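Local structure of ACT domain protein (Streptococcus pneumoniae, 1ZPV) at residues I26-I36 and M48-Q57. The protein is of unknown function but carries an ACT domain, a fold that in many relatives binds small regulatory ligands such as amino acids, and forms a homodimer. Numbering follows the deposited sequence. Where two conformers were deposited one is given.
Sequences IAELGLNIDDI and MAVVSSDEKQ
Antiparallel pairing of N32-I36 with A49-S52 joins strand 32-41, outermost in this chain's sheet, to strand 44-53, while I26, from the end of helix 18-28, packs on one sheet face. N32 and S52 form a hydrogen-bonded pair, N32 N to S52 O 2.7 Å and S52 N to N32 O 3.0 Å. The register then slips by one residue: D34 and D35 both face V50, whose O takes D34 N at 2.8 Å and, weakly, D35 N, before V50 N returns a bond to D35 O. At this classic bulge the D34 carboxylate reaches the S52 side chain through OD2. With S52 OG between its backbone N and carbonyl carbon (chi1 65°), the hydroxyl donates to the syn lone pair of D34 OD2 at 2.7 Å; K5 of strand 4-12 forms a salt bridge with the same oxygen, and together they would probably favour the ionised carboxylate. On the helix-covered face, I26 CD1 meets V51 CG1 at 3.8 Å and reaches towards the methyl of A49, which I36 CG1 also touches. After the Schellman motif at G30, L31 lays CD2 against S53 CB and the Q57 amide carbon, and a water joins G30 O to S53 OG. D35 OD2 accepts a bond from D42 N of the second subunit, consistent with a homodimer contact. Helix 18-28 and the bulged hairpin belong to the βαββαβ ACT fold.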
loop_
_atom_site.group_PDB
_atom_site.type_symbol
_atom_site.label_atom_id
_atom_site.label_comp_id
_atom_site.label_asym_id
_atom_site.label_seq_id
_atom_site.Cartn_x
_atom_site.Cartn_y
_atom_site.Cartn_z
ATOM N N ILE C 26 5.371 -3.642 -22.340
ATOM C CA ILE C 26 4.121 -2.895 -22.619
ATOM C C ILE C 26 4.108 -2.326 -24.060
ATOM O O ILE C 26 3.121 -2.472 -24.788
ATOM C CB ILE C 26 3.902 -1.790 -21.562
ATOM C CG1 ILE C 26 3.680 -2.376 -20.164
ATOM C CG2 ILE C 26 2.774 -0.849 -21.931
ATOM C CD1 ILE C 26 3.718 -1.268 -19.089
ATOM N N ALA C 27 5.204 -1.695 -24.482
ATOM C CA ALA C 27 5.324 -1.180 -25.850
ATOM C C ALA C 27 5.323 -2.320 -26.916
ATOM O O ALA C 27 4.673 -2.185 -27.948
ATOM C CB ALA C 27 6.580 -0.308 -25.983
ATOM N N GLU C 28 5.995 -3.440 -26.635
ATOM C CA GLU C 28 5.998 -4.610 -27.553
ATOM C C GLU C 28 4.581 -5.132 -27.791
ATOM O O GLU C 28 4.210 -5.533 -28.909
ATOM C CB GLU C 28 6.910 -5.745 -27.040
ATOM C CG GLU C 28 6.798 -7.085 -27.848
ATOM C CD GLU C 28 6.942 -8.350 -26.950
ATOM O OE1 GLU C 28 8.096 -8.811 -26.756
ATOM O OE2 GLU C 28 5.921 -8.866 -26.430
ATOM N N LEU C 29 3.770 -5.089 -26.738
ATOM C CA LEU C 29 2.381 -5.497 -26.818
ATOM C C LEU C 29 1.467 -4.458 -27.454
ATOM O O LEU C 29 0.264 -4.685 -27.529
ATOM C CB LEU C 29 1.877 -5.850 -25.415
ATOM C CG LEU C 29 2.476 -7.159 -24.830
ATOM C CD1 LEU C 29 2.136 -7.178 -23.370
ATOM C CD2 LEU C 29 2.031 -8.476 -25.505
ATOM N N GLY C 30 2.061 -3.333 -27.866
ATOM C CA GLY C 30 1.375 -2.206 -28.495
ATOM C C GLY C 30 0.418 -1.479 -27.560
ATOM O O GLY C 30 -0.576 -0.904 -28.030
ATOM N N LEU C 31 0.711 -1.484 -26.254
ATOM C CA LEU C 31 -0.154 -0.810 -25.284
ATOM C C LEU C 31 0.410 0.586 -24.954
ATOM O O LEU C 31 1.636 0.791 -24.989
ATOM C CB LEU C 31 -0.354 -1.641 -24.019
ATOM C CG LEU C 31 -0.813 -3.094 -24.187
ATOM C CD1 LEU C 31 -0.737 -3.807 -22.831
ATOM C CD2 LEU C 31 -2.225 -3.146 -24.763
ATOM N N ASN C 32 -0.479 1.535 -24.700
ATOM C CA ASN C 32 -0.070 2.871 -24.198
ATOM C C ASN C 32 0.135 2.917 -22.672
ATOM O O ASN C 32 -0.675 2.371 -21.947
ATOM C CB ASN C 32 -1.153 3.899 -24.561
ATOM C CG ASN C 32 -1.430 3.921 -26.019
ATOM O OD1 ASN C 32 -0.519 4.133 -26.822
ATOM N ND2 ASN C 32 -2.678 3.676 -26.390
ATOM N N ILE C 33 1.175 3.598 -22.194
ATOM C CA ILE C 33 1.285 3.916 -20.772
ATOM C C ILE C 33 0.624 5.279 -20.472
ATOM O O ILE C 33 1.211 6.336 -20.733
ATOM C CB ILE C 33 2.766 3.961 -20.333
ATOM C CG1 ILE C 33 3.480 2.656 -20.712
ATOM C CG2 ILE C 33 2.893 4.319 -18.796
ATOM C CD1 ILE C 33 5.029 2.649 -20.377
ATOM N N ASP C 34 -0.590 5.256 -19.922
ATOM C CA ASP C 34 -1.272 6.486 -19.518
ATOM C C ASP C 34 -0.695 7.100 -18.248
ATOM O O ASP C 34 -0.733 8.321 -18.055
ATOM C CB ASP C 34 -2.753 6.189 -19.340
ATOM C CG ASP C 34 -3.376 5.675 -20.628
ATOM O OD1 ASP C 34 -3.189 6.328 -21.649
ATOM O OD2 ASP C 34 -3.999 4.601 -20.615
ATOM N N ASP C 35 -0.182 6.247 -17.364
ATOM C CA ASP C 35 0.426 6.726 -16.124
ATOM C C ASP C 35 1.279 5.615 -15.536
ATOM O O ASP C 35 1.055 4.422 -15.806
ATOM C CB ASP C 35 -0.620 7.169 -15.073
ATOM C CG ASP C 35 -0.068 8.243 -14.106
ATOM O OD1 ASP C 35 1.170 8.449 -14.097
ATOM O OD2 ASP C 35 -0.868 8.829 -13.324
ATOM N N ILE C 36 2.254 6.021 -14.740
ATOM C CA ILE C 36 3.218 5.061 -14.142
ATOM C C ILE C 36 3.737 5.649 -12.836
ATOM O O ILE C 36 3.771 6.897 -12.640
ATOM C CB ILE C 36 4.351 4.728 -15.155
ATOM C CG1 ILE C 36 5.163 3.480 -14.754
ATOM C CG2 ILE C 36 5.276 5.959 -15.444
ATOM C CD1 ILE C 36 6.096 2.998 -15.840
HETATM N N MSE C 48 3.666 0.555 -10.625
HETATM C CA MSE C 48 2.312 0.391 -11.090
HETATM C C MSE C 48 2.139 1.236 -12.329
HETATM O O MSE C 48 2.762 2.313 -12.445
HETATM C CB MSE C 48 1.344 0.758 -9.979
HETATM C CG MSE C 48 1.342 -0.285 -8.856
HETATM SE SE MSE C 48 -0.056 -0.025 -7.559
HETATM C CE MSE C 48 -0.237 -1.725 -6.855
ATOM N N ALA C 49 1.350 0.728 -13.281
ATOM C CA ALA C 49 1.131 1.429 -14.541
ATOM C C ALA C 49 -0.312 1.239 -14.980
ATOM O O ALA C 49 -0.899 0.168 -14.798
ATOM C CB ALA C 49 2.066 0.946 -15.646
ATOM N N VAL C 50 -0.860 2.290 -15.543
ATOM C CA VAL C 50 -2.182 2.230 -16.144
ATOM C C VAL C 50 -1.906 2.283 -17.621
ATOM O O VAL C 50 -1.224 3.198 -18.101
ATOM C CB VAL C 50 -3.108 3.398 -15.700
ATOM C CG1 VAL C 50 -4.379 3.502 -16.620
ATOM C CG2 VAL C 50 -3.547 3.218 -14.247
ATOM N N VAL C 51 -2.444 1.288 -18.323
ATOM C CA VAL C 51 -2.161 1.089 -19.736
ATOM C C VAL C 51 -3.503 1.041 -20.478
ATOM O O VAL C 51 -4.570 0.799 -19.875
ATOM C CB VAL C 51 -1.308 -0.220 -19.936
ATOM C CG1 VAL C 51 0.098 -0.069 -19.196
ATOM C CG2 VAL C 51 -2.084 -1.475 -19.442
ATOM N N SER C 52 -3.465 1.320 -21.770
ATOM C CA SER C 52 -4.682 1.276 -22.598
ATOM C C SER C 52 -4.354 0.955 -24.047
ATOM O O SER C 52 -3.171 1.034 -24.491
ATOM C CB SER C 52 -5.431 2.618 -22.514
ATOM O OG SER C 52 -4.647 3.653 -23.090
ATOM N N SER C 53 -5.392 0.557 -24.773
ATOM C CA SER C 53 -5.304 0.336 -26.207
ATOM C C SER C 53 -6.594 0.824 -26.843
ATOM O O SER C 53 -7.645 0.786 -26.209
ATOM C CB SER C 53 -5.155 -1.153 -26.497
ATOM O OG SER C 53 -5.015 -1.395 -27.906
ATOM N N ASP C 54 -6.526 1.228 -28.103
ATOM C CA ASP C 54 -7.753 1.512 -28.867
ATOM C C ASP C 54 -8.411 0.264 -29.458
ATOM O O ASP C 54 -9.475 0.359 -30.071
ATOM C CB ASP C 54 -7.550 2.638 -29.901
ATOM C CG ASP C 54 -6.742 2.210 -31.120
ATOM O OD1 ASP C 54 -6.285 1.051 -31.198
ATOM O OD2 ASP C 54 -6.565 3.058 -32.026
ATOM N N GLU C 55 -7.769 -0.895 -29.284
ATOM C CA GLU C 55 -8.334 -2.185 -29.686
ATOM C C GLU C 55 -8.646 -3.012 -28.445
ATOM O O GLU C 55 -7.946 -2.904 -27.434
ATOM C CB GLU C 55 -7.350 -2.970 -30.551
ATOM C CG GLU C 55 -6.213 -2.140 -31.089
ATOM C CD GLU C 55 -6.151 -2.140 -32.593
ATOM O OE1 GLU C 55 -7.194 -2.444 -33.229
ATOM O OE2 GLU C 55 -5.062 -1.811 -33.138
ATOM N N LYS C 56 -9.702 -3.828 -28.521
ATOM C CA LYS C 56 -10.016 -4.768 -27.449
ATOM C C LYS C 56 -8.863 -5.756 -27.376
ATOM O O LYS C 56 -8.255 -6.081 -28.413
ATOM C CB LYS C 56 -11.337 -5.511 -27.726
ATOM C CG LYS C 56 -12.576 -4.591 -27.771
ATOM C CD LYS C 56 -12.880 -4.029 -26.381
ATOM C CE LYS C 56 -14.094 -3.114 -26.370
ATOM N NZ LYS C 56 -14.106 -2.337 -25.105
ATOM N N GLN C 57 -8.551 -6.187 -26.158
ATOM C CA GLN C 57 -7.464 -7.127 -25.898
ATOM C C GLN C 57 -8.034 -8.389 -25.269
ATOM O O GLN C 57 -9.240 -8.456 -24.929
ATOM C CB GLN C 57 -6.388 -6.493 -24.983
ATOM C CG GLN C 57 -5.746 -5.221 -25.538
ATOM C CD GLN C 57 -4.959 -5.501 -26.791
ATOM O OE1 GLN C 57 -4.261 -6.508 -26.859
ATOM N NE2 GLN C 57 -5.099 -4.641 -27.810
HETATM O O HOH W 1 -2.849 -1.358 -29.145
#